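Local coordinates for protein cytochrome P450 (Zobellia galactanivorans, PDB 6G5O) that is a cytochrome P450, a mainly helical haem protein that holds protoporphyrin IX containing iron in an internal pocket, at residues 103-107 with 338-343; 128-133 with 146-150; 243-247 with 344-348. All coordinates share one frame; numbering follows the deposited sequence.

Contact 1 of 3, residues 103-107 with 338-343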
# COMPACT_ATOMS: atom_id res chain seq x y z
N LEU A 103 -11.56 -14.75 5.29
CA LEU A 103 -10.18 -14.33 5.27
C LEU A 103 -9.35 -15.03 6.39
O LEU A 103 -8.20 -15.36 6.21
CB LEU A 103 -10.12 -12.82 5.40
CG LEU A 103 -8.79 -12.12 5.39
CD1 LEU A 103 -8.03 -12.45 4.10
CD2 LEU A 103 -8.97 -10.62 5.57
N THR A 104 -9.96 -15.23 7.53
CA THR A 104 -9.33 -16.01 8.61
C THR A 104 -9.05 -17.42 8.13
O THR A 104 -7.94 -17.91 8.27
CB THR A 104 -10.18 -16.01 9.89
OG1 THR A 104 -10.38 -14.64 10.29
CG2 THR A 104 -9.50 -16.80 11.02
N ALA A 105 -10.05 -18.03 7.47
CA ALA A 105 -9.89 -19.37 6.89
C ALA A 105 -8.76 -19.45 5.84
O ALA A 105 -7.93 -20.35 5.92
CB ALA A 105 -11.20 -19.88 6.33
N GLN A 106 -8.68 -18.48 4.93
CA GLN A 106 -7.56 -18.43 3.95
C GLN A 106 -6.21 -18.32 4.63
O GLN A 106 -5.23 -18.94 4.20
CB GLN A 106 -7.68 -17.25 2.94
CG GLN A 106 -8.91 -17.23 2.02
CD GLN A 106 -8.91 -15.99 1.11
OE1 GLN A 106 -8.05 -15.13 1.23
NE2 GLN A 106 -9.83 -15.93 0.17
N ILE A 107 -6.13 -17.50 5.67
CA ILE A 107 -4.83 -17.19 6.23
C ILE A 107 -4.38 -18.36 7.16
O ILE A 107 -3.20 -18.74 7.20
CB ILE A 107 -4.84 -15.82 6.92
CG1 ILE A 107 -4.84 -14.71 5.86
CG2 ILE A 107 -3.62 -15.64 7.85
CD1 ILE A 107 -4.88 -13.31 6.43
N GLN A 338 -7.21 -5.60 7.96
CA GLN A 338 -7.75 -6.89 8.33
C GLN A 338 -6.79 -8.03 7.99
O GLN A 338 -6.64 -9.02 8.77
CB GLN A 338 -9.08 -7.16 7.67
CG GLN A 338 -10.23 -6.22 7.96
CD GLN A 338 -10.18 -5.55 9.30
OE1 GLN A 338 -10.12 -6.21 10.33
NE2 GLN A 338 -10.23 -4.21 9.29
N ILE A 339 -6.14 -7.91 6.83
CA ILE A 339 -5.13 -8.89 6.44
C ILE A 339 -4.08 -9.00 7.54
O ILE A 339 -3.78 -10.08 8.02
CB ILE A 339 -4.41 -8.48 5.14
CG1 ILE A 339 -5.26 -8.88 3.92
CG2 ILE A 339 -3.07 -9.16 5.02
CD1 ILE A 339 -4.77 -8.32 2.62
N LEU A 340 -3.54 -7.86 7.93
CA LEU A 340 -2.46 -7.82 8.88
C LEU A 340 -2.84 -8.17 10.32
O LEU A 340 -2.03 -8.84 11.00
CB LEU A 340 -1.76 -6.46 8.79
CG LEU A 340 -1.08 -6.18 7.47
CD1 LEU A 340 -0.64 -4.74 7.37
CD2 LEU A 340 0.14 -7.11 7.29
N LYS A 341 -4.05 -7.75 10.79
CA LYS A 341 -4.50 -8.13 12.15
C LYS A 341 -4.64 -9.66 12.24
O LYS A 341 -4.15 -10.29 13.22
CB LYS A 341 -5.79 -7.43 12.61
N ILE A 342 -5.28 -10.24 11.21
CA ILE A 342 -5.49 -11.68 11.14
C ILE A 342 -4.20 -12.48 10.96
O ILE A 342 -4.00 -13.49 11.63
CB ILE A 342 -6.51 -12.07 10.05
CG1 ILE A 342 -7.89 -11.51 10.42
CG2 ILE A 342 -6.63 -13.60 9.90
CD1 ILE A 342 -8.87 -11.60 9.26
N LEU A 343 -3.31 -12.01 10.08
CA LEU A 343 -2.00 -12.63 9.95
C LEU A 343 -1.23 -12.66 11.27
O LEU A 343 -0.75 -13.72 11.70
CB LEU A 343 -1.18 -11.96 8.88
CG LEU A 343 0.22 -12.53 8.71
CD1 LEU A 343 0.20 -13.99 8.24
CD2 LEU A 343 1.01 -11.66 7.75
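Segments 103-107 and 338-343, both helical, meet through Leu103, Thr104, Ile107 and Ile342; their short axes pass 9.9 Å apart at a signed crossing angle of -55°. They belong to helices 97-117 and 333-350, which by chain order are probably the D and L helices of the cytochrome P450 fold, part of the helical core beside the haem. The side chain of Ile339 comes to about 6 Å from the bound haem. No hydrogen bond joins the two segments, and the contact is one of branched aliphatic side chains.

Ile342 is its centre. Both of its branches are used: CD1 touches Leu103 CD2 and Thr104 OG1, while CG2 presses against Ile107 and the backbone of Thr104, with CG2 to Thr104 CA at 3.8 Å. This division follows from chi1 of -65°, which sets CG1 beside the backbone N and CG2 anti to it. Leu103 sends CD2 to within 3.8 Å of Ile342 CD1, and the same methyl also lies 4.0 Å from Gln338 CB, so it settles between two residues one helical turn apart. The amide end of Gln338 leads away from this contact, and its NE2 bonds to Thr334 O. Thr104 crosses Ile342 at about a right angle; its hydroxyl bonds to Gln100 O in its own helix and offers only van der Waals contact here.

Ile107 also uses both branches. Its CD1, at the end of the longer branch, meets Ile342 CG2 at 3.9 Å, and its CG2 turns to the next residue, Leu343, at 4.2 Å from CD1 of that leucine. Helix 223-238 touches Ile339 and Leu343 through Val229. Ile107 CD1 also lies 3.8 Å from the backbone oxygen Ile339 O.

Contact 2 of 3, residues 128-133 with 146-150; sequences LRLQSR and SETWI
Ile150 and Ser132 provide much of the van der Waals contact between helical segments 128-133 and 146-150, with smaller shares from Trp149, Arg133 and Leu128; the axes approach to 8.8 Å with their directions 138° apart. The closest CA pair is Ser132 with Ser146. Ile150 lays CG1 against the Ser132 side chain and turns CG2 over a face of the Arg129 guanidinium, 3.5 Å from NH1 and near the rim of the group. Leu128 adds its CD2 methyl, which lies against Ile150 CG2 and the carbonyl oxygen Ile150 O. The ring of Trp149 is met at its edge: Ser132 O lies in its plane, 3.4 Å from CE3. Further out, Trp149 bonds through NE1 to Tyr175 OH and meets Phe218 edge-to-face.

These helices, 122-139 and 145-152, are probably the E and F helices of the P450 fold, neighbours in the chain that run roughly antiparallel across a short loop.

Direct hydrogen bonds across the contact are absent, and the polar links here run within one segment or through a water. Ser132 OG, anti to the carbonyl carbon and beside the backbone N (chi1 -65°), donates to Leu128 O at 2.9 Å; that oxygen also accepts from Ser132 N, the two donors coming from opposite faces of its carbonyl plane. One water links the segments. It accepts from Arg133 NE at 2.8 Å, in the plane of the guanidinium, and donates to Ser146 OG at 2.8 Å and to Glu147 OE2 at 3.0 Å. Ser146 OG is itself bonded to Phe143 O.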
# COMPACT_ATOMS: atom_id res chain seq x y z
N LEU A 128 2.53 -13.31 -1.87
CA LEU A 128 1.80 -13.23 -3.14
C LEU A 128 0.53 -14.10 -3.16
O LEU A 128 -0.51 -13.68 -3.68
CB LEU A 128 2.71 -13.63 -4.29
CG LEU A 128 2.08 -13.78 -5.68
CD1 LEU A 128 1.50 -12.47 -6.22
CD2 LEU A 128 3.12 -14.31 -6.66
N ARG A 129 0.60 -15.28 -2.58
CA ARG A 129 -0.57 -16.16 -2.46
C ARG A 129 -1.65 -15.57 -1.52
O ARG A 129 -2.83 -15.62 -1.83
CB ARG A 129 -0.19 -17.54 -1.91
CG ARG A 129 0.03 -18.68 -2.92
CD ARG A 129 1.42 -18.64 -3.51
NE ARG A 129 1.74 -19.79 -4.35
CZ ARG A 129 2.57 -19.75 -5.40
NH1 ARG A 129 3.18 -18.62 -5.79
NH2 ARG A 129 2.81 -20.87 -6.09
N LEU A 130 -1.24 -15.14 -0.32
CA LEU A 130 -2.17 -14.53 0.60
C LEU A 130 -2.84 -13.27 -0.04
O LEU A 130 -4.04 -13.13 0.01
CB LEU A 130 -1.43 -14.20 1.89
CG LEU A 130 -2.17 -13.70 3.12
CD1 LEU A 130 -1.21 -13.63 4.30
CD2 LEU A 130 -2.76 -12.32 2.87
N GLN A 131 -2.05 -12.41 -0.65
CA GLN A 131 -2.55 -11.16 -1.25
C GLN A 131 -3.57 -11.40 -2.37
O GLN A 131 -4.68 -10.83 -2.34
CB GLN A 131 -1.37 -10.30 -1.76
CG GLN A 131 -1.75 -8.96 -2.43
CD GLN A 131 -1.96 -9.07 -3.94
OE1 GLN A 131 -1.28 -9.84 -4.59
NE2 GLN A 131 -2.88 -8.28 -4.51
N SER A 132 -3.23 -12.30 -3.30
CA SER A 132 -4.11 -12.70 -4.40
C SER A 132 -5.40 -13.36 -3.92
O SER A 132 -6.51 -13.12 -4.47
CB SER A 132 -3.37 -13.69 -5.30
OG SER A 132 -2.26 -13.05 -5.92
N ARG A 133 -5.28 -14.25 -2.93
CA ARG A 133 -6.49 -14.86 -2.43
C ARG A 133 -7.37 -13.83 -1.70
O ARG A 133 -8.60 -13.81 -1.87
CB ARG A 133 -6.16 -16.06 -1.55
CG ARG A 133 -5.59 -17.20 -2.35
CD ARG A 133 -5.10 -18.34 -1.47
NE ARG A 133 -4.31 -19.26 -2.28
CZ ARG A 133 -3.53 -20.24 -1.79
NH1 ARG A 133 -3.44 -20.45 -0.46
NH2 ARG A 133 -2.83 -20.99 -2.64
N SER A 146 -7.69 -16.02 -8.35
CA SER A 146 -6.39 -15.79 -7.70
C SER A 146 -5.21 -16.45 -8.40
O SER A 146 -4.07 -15.93 -8.34
CB SER A 146 -6.42 -16.28 -6.25
OG SER A 146 -6.59 -17.67 -6.18
N GLU A 147 -5.47 -17.59 -9.07
CA GLU A 147 -4.42 -18.32 -9.84
C GLU A 147 -3.90 -17.49 -11.01
O GLU A 147 -2.70 -17.44 -11.30
CB GLU A 147 -4.92 -19.69 -10.33
CG GLU A 147 -5.07 -20.74 -9.25
CD GLU A 147 -3.79 -20.99 -8.42
OE1 GLU A 147 -2.64 -20.84 -8.93
OE2 GLU A 147 -3.94 -21.31 -7.23
N THR A 148 -4.80 -16.79 -11.67
CA THR A 148 -4.38 -15.86 -12.69
C THR A 148 -3.43 -14.82 -12.13
O THR A 148 -2.34 -14.56 -12.69
CB THR A 148 -5.59 -15.18 -13.33
OG1 THR A 148 -6.47 -16.21 -13.83
CG2 THR A 148 -5.16 -14.22 -14.43
N TRP A 149 -3.83 -14.22 -11.01
CA TRP A 149 -3.03 -13.14 -10.41
C TRP A 149 -1.69 -13.67 -9.89
O TRP A 149 -0.66 -13.04 -10.05
CB TRP A 149 -3.84 -12.41 -9.32
CG TRP A 149 -5.17 -11.96 -9.83
CD1 TRP A 149 -5.48 -11.63 -11.11
CD2 TRP A 149 -6.38 -11.84 -9.08
NE1 TRP A 149 -6.81 -11.33 -11.21
CE2 TRP A 149 -7.38 -11.42 -9.97
CE3 TRP A 149 -6.71 -12.04 -7.73
CZ2 TRP A 149 -8.69 -11.19 -9.57
CZ3 TRP A 149 -7.99 -11.79 -7.33
CH2 TRP A 149 -8.97 -11.39 -8.25
N ILE A 150 -1.71 -14.83 -9.29
CA ILE A 150 -0.45 -15.45 -8.86
C ILE A 150 0.53 -15.73 -10.03
O ILE A 150 1.72 -15.48 -9.90
CB ILE A 150 -0.72 -16.74 -8.09
CG1 ILE A 150 -1.38 -16.40 -6.76
CG2 ILE A 150 0.59 -17.49 -7.84
CD1 ILE A 150 -2.12 -17.56 -6.13
O HOH W 1 -4.84 -19.48 -5.00

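Contact 3 of 3, residues 243-247 with 344-348; sequences LERLR and LQTLA
Leu246 and Ala348 bury the greatest area between helical segments 243-247 and 344-348, with Leu243 next. The axes pass 8.9 Å apart and nearly perpendicular, at a signed crossing angle of -101°.

Leu246 sets its CB 4.0 Å from Ala348 CB and its CD1 against Leu344 CB. Its CG stands beside the backbone N (chi1 -69°), which gives CD1 that place, while its backbone carbonyl serves a second partner: Gln345 NE2 donates to Leu246 O at 3.0 Å in a nearly straight bond, the N-H...O angle being 172°. The oxygen lies in the amide plane of Gln345, but the donor stands well above the carbonyl plane of Leu246. NE2 also bonds to Thr253 OG1, so it ties both the end of helix 240-248 and the start of helix 253-264 to Gln345.

In the P450 fold these helices, 240-248 and 333-350, are probably the J and L helices, and the contact joins the C-terminal half of the probable L helix to J, away from the haem. Leu236 of helix 223-238 touches both Leu246 and Leu344.

Ala348 is small enough to let the helices come close: its CA is 4.9 Å from that of Arg247, and its CB rests 3.7 Å from Arg247 N. Leu243 approaches from the side one turn earlier, with its CD1 methyl 3.7 Å from Ala348 CA. The aliphatic part of Arg247, CB, CG and CD, runs beside the Ala348 carbonyl, CD standing 3.5 Å from Ala348 O; this oxygen lies at the edge of the guanidinium, near its plane, but no hydrogen bond forms between them.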
# COMPACT_ATOMS: atom_id res chain seq x y z
N LEU A 243 6.41 -11.64 19.39
CA LEU A 243 5.54 -12.74 19.04
C LEU A 243 4.75 -13.22 20.28
O LEU A 243 3.52 -13.42 20.21
CB LEU A 243 6.37 -13.89 18.41
CG LEU A 243 5.57 -15.14 18.00
CD1 LEU A 243 4.60 -14.78 16.87
CD2 LEU A 243 6.50 -16.28 17.59
N GLU A 244 5.45 -13.35 21.41
CA GLU A 244 4.83 -13.75 22.70
C GLU A 244 3.84 -12.68 23.20
O GLU A 244 2.75 -12.99 23.64
CB GLU A 244 5.92 -14.08 23.77
CG GLU A 244 5.51 -15.09 24.84
N ARG A 245 4.20 -11.40 23.11
CA ARG A 245 3.26 -10.33 23.49
C ARG A 245 1.95 -10.39 22.71
O ARG A 245 0.87 -10.25 23.31
CB ARG A 245 3.89 -8.95 23.34
CG ARG A 245 4.81 -8.56 24.49
CD ARG A 245 4.97 -7.04 24.55
NE ARG A 245 3.75 -6.41 25.04
CZ ARG A 245 3.49 -5.09 24.99
NH1 ARG A 245 4.35 -4.26 24.43
NH2 ARG A 245 2.34 -4.60 25.48
N LEU A 246 2.01 -10.66 21.40
CA LEU A 246 0.78 -10.79 20.59
C LEU A 246 -0.02 -12.03 20.95
O LEU A 246 -1.27 -12.02 20.90
CB LEU A 246 1.12 -10.83 19.12
CG LEU A 246 1.63 -9.53 18.53
CD1 LEU A 246 2.36 -9.84 17.23
CD2 LEU A 246 0.53 -8.51 18.32
N ARG A 247 0.67 -13.12 21.31
CA ARG A 247 -0.06 -14.31 21.77
C ARG A 247 -0.83 -14.01 23.07
O ARG A 247 -2.01 -14.33 23.16
CB ARG A 247 0.86 -15.53 21.92
CG ARG A 247 0.20 -16.78 22.50
CD ARG A 247 1.08 -18.04 22.37
NE ARG A 247 2.43 -17.83 22.88
CZ ARG A 247 2.79 -17.95 24.16
NH1 ARG A 247 1.88 -18.28 25.08
NH2 ARG A 247 4.06 -17.71 24.51
N LEU A 344 -1.11 -11.49 11.91
CA LEU A 344 -0.33 -11.43 13.17
C LEU A 344 -0.86 -12.40 14.25
O LEU A 344 -0.07 -13.03 14.93
CB LEU A 344 -0.24 -10.03 13.74
CG LEU A 344 0.59 -8.95 13.00
CD1 LEU A 344 0.55 -7.66 13.81
CD2 LEU A 344 2.02 -9.38 12.77
N GLN A 345 -2.18 -12.48 14.38
CA GLN A 345 -2.84 -13.33 15.36
C GLN A 345 -2.70 -14.81 14.96
O GLN A 345 -2.41 -15.63 15.82
CB GLN A 345 -4.32 -12.93 15.59
CG GLN A 345 -4.57 -11.94 16.73
CD GLN A 345 -3.73 -12.28 17.99
OE1 GLN A 345 -3.86 -13.39 18.52
NE2 GLN A 345 -2.82 -11.35 18.42
N THR A 346 -2.84 -15.13 13.67
CA THR A 346 -2.67 -16.50 13.23
C THR A 346 -1.24 -17.00 13.49
O THR A 346 -1.06 -18.10 13.99
CB THR A 346 -3.07 -16.67 11.76
OG1 THR A 346 -4.40 -16.19 11.60
CG2 THR A 346 -2.99 -18.15 11.31
N LEU A 347 -0.24 -16.19 13.16
CA LEU A 347 1.15 -16.54 13.46
C LEU A 347 1.41 -16.69 14.97
O LEU A 347 2.14 -17.59 15.40
CB LEU A 347 2.10 -15.52 12.88
CG LEU A 347 2.14 -15.36 11.35
CD1 LEU A 347 2.96 -14.15 10.96
CD2 LEU A 347 2.71 -16.62 10.70
N ALA A 348 0.84 -15.82 15.78
CA ALA A 348 1.05 -15.88 17.22
C ALA A 348 0.42 -17.13 17.87
O ALA A 348 0.92 -17.62 18.88
CB ALA A 348 0.52 -14.62 17.88

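How the contacts relate
Contacts 1 and 3 use successive turns of helix 333-350, one near the haem and the other further out, and they touch where Ile107 CG2 packs on Thr346 OG1. Helix 122-139 of contact 2 packs against both helices of contact 1 through Leu130, which meets Ile107, Ile339 and Leu343, and a probable hydrogen bond from Gln106 NE2 to Arg133 O adds to this join. Contact 2 does not touch contact 3. Contacts 2 and 3 are largely buried, contact 1 partly so. The polar links belong to the two buried contacts: contact 2 has a water bridge and contact 3 a side-chain-to-backbone bond, while contact 1 is aliphatic.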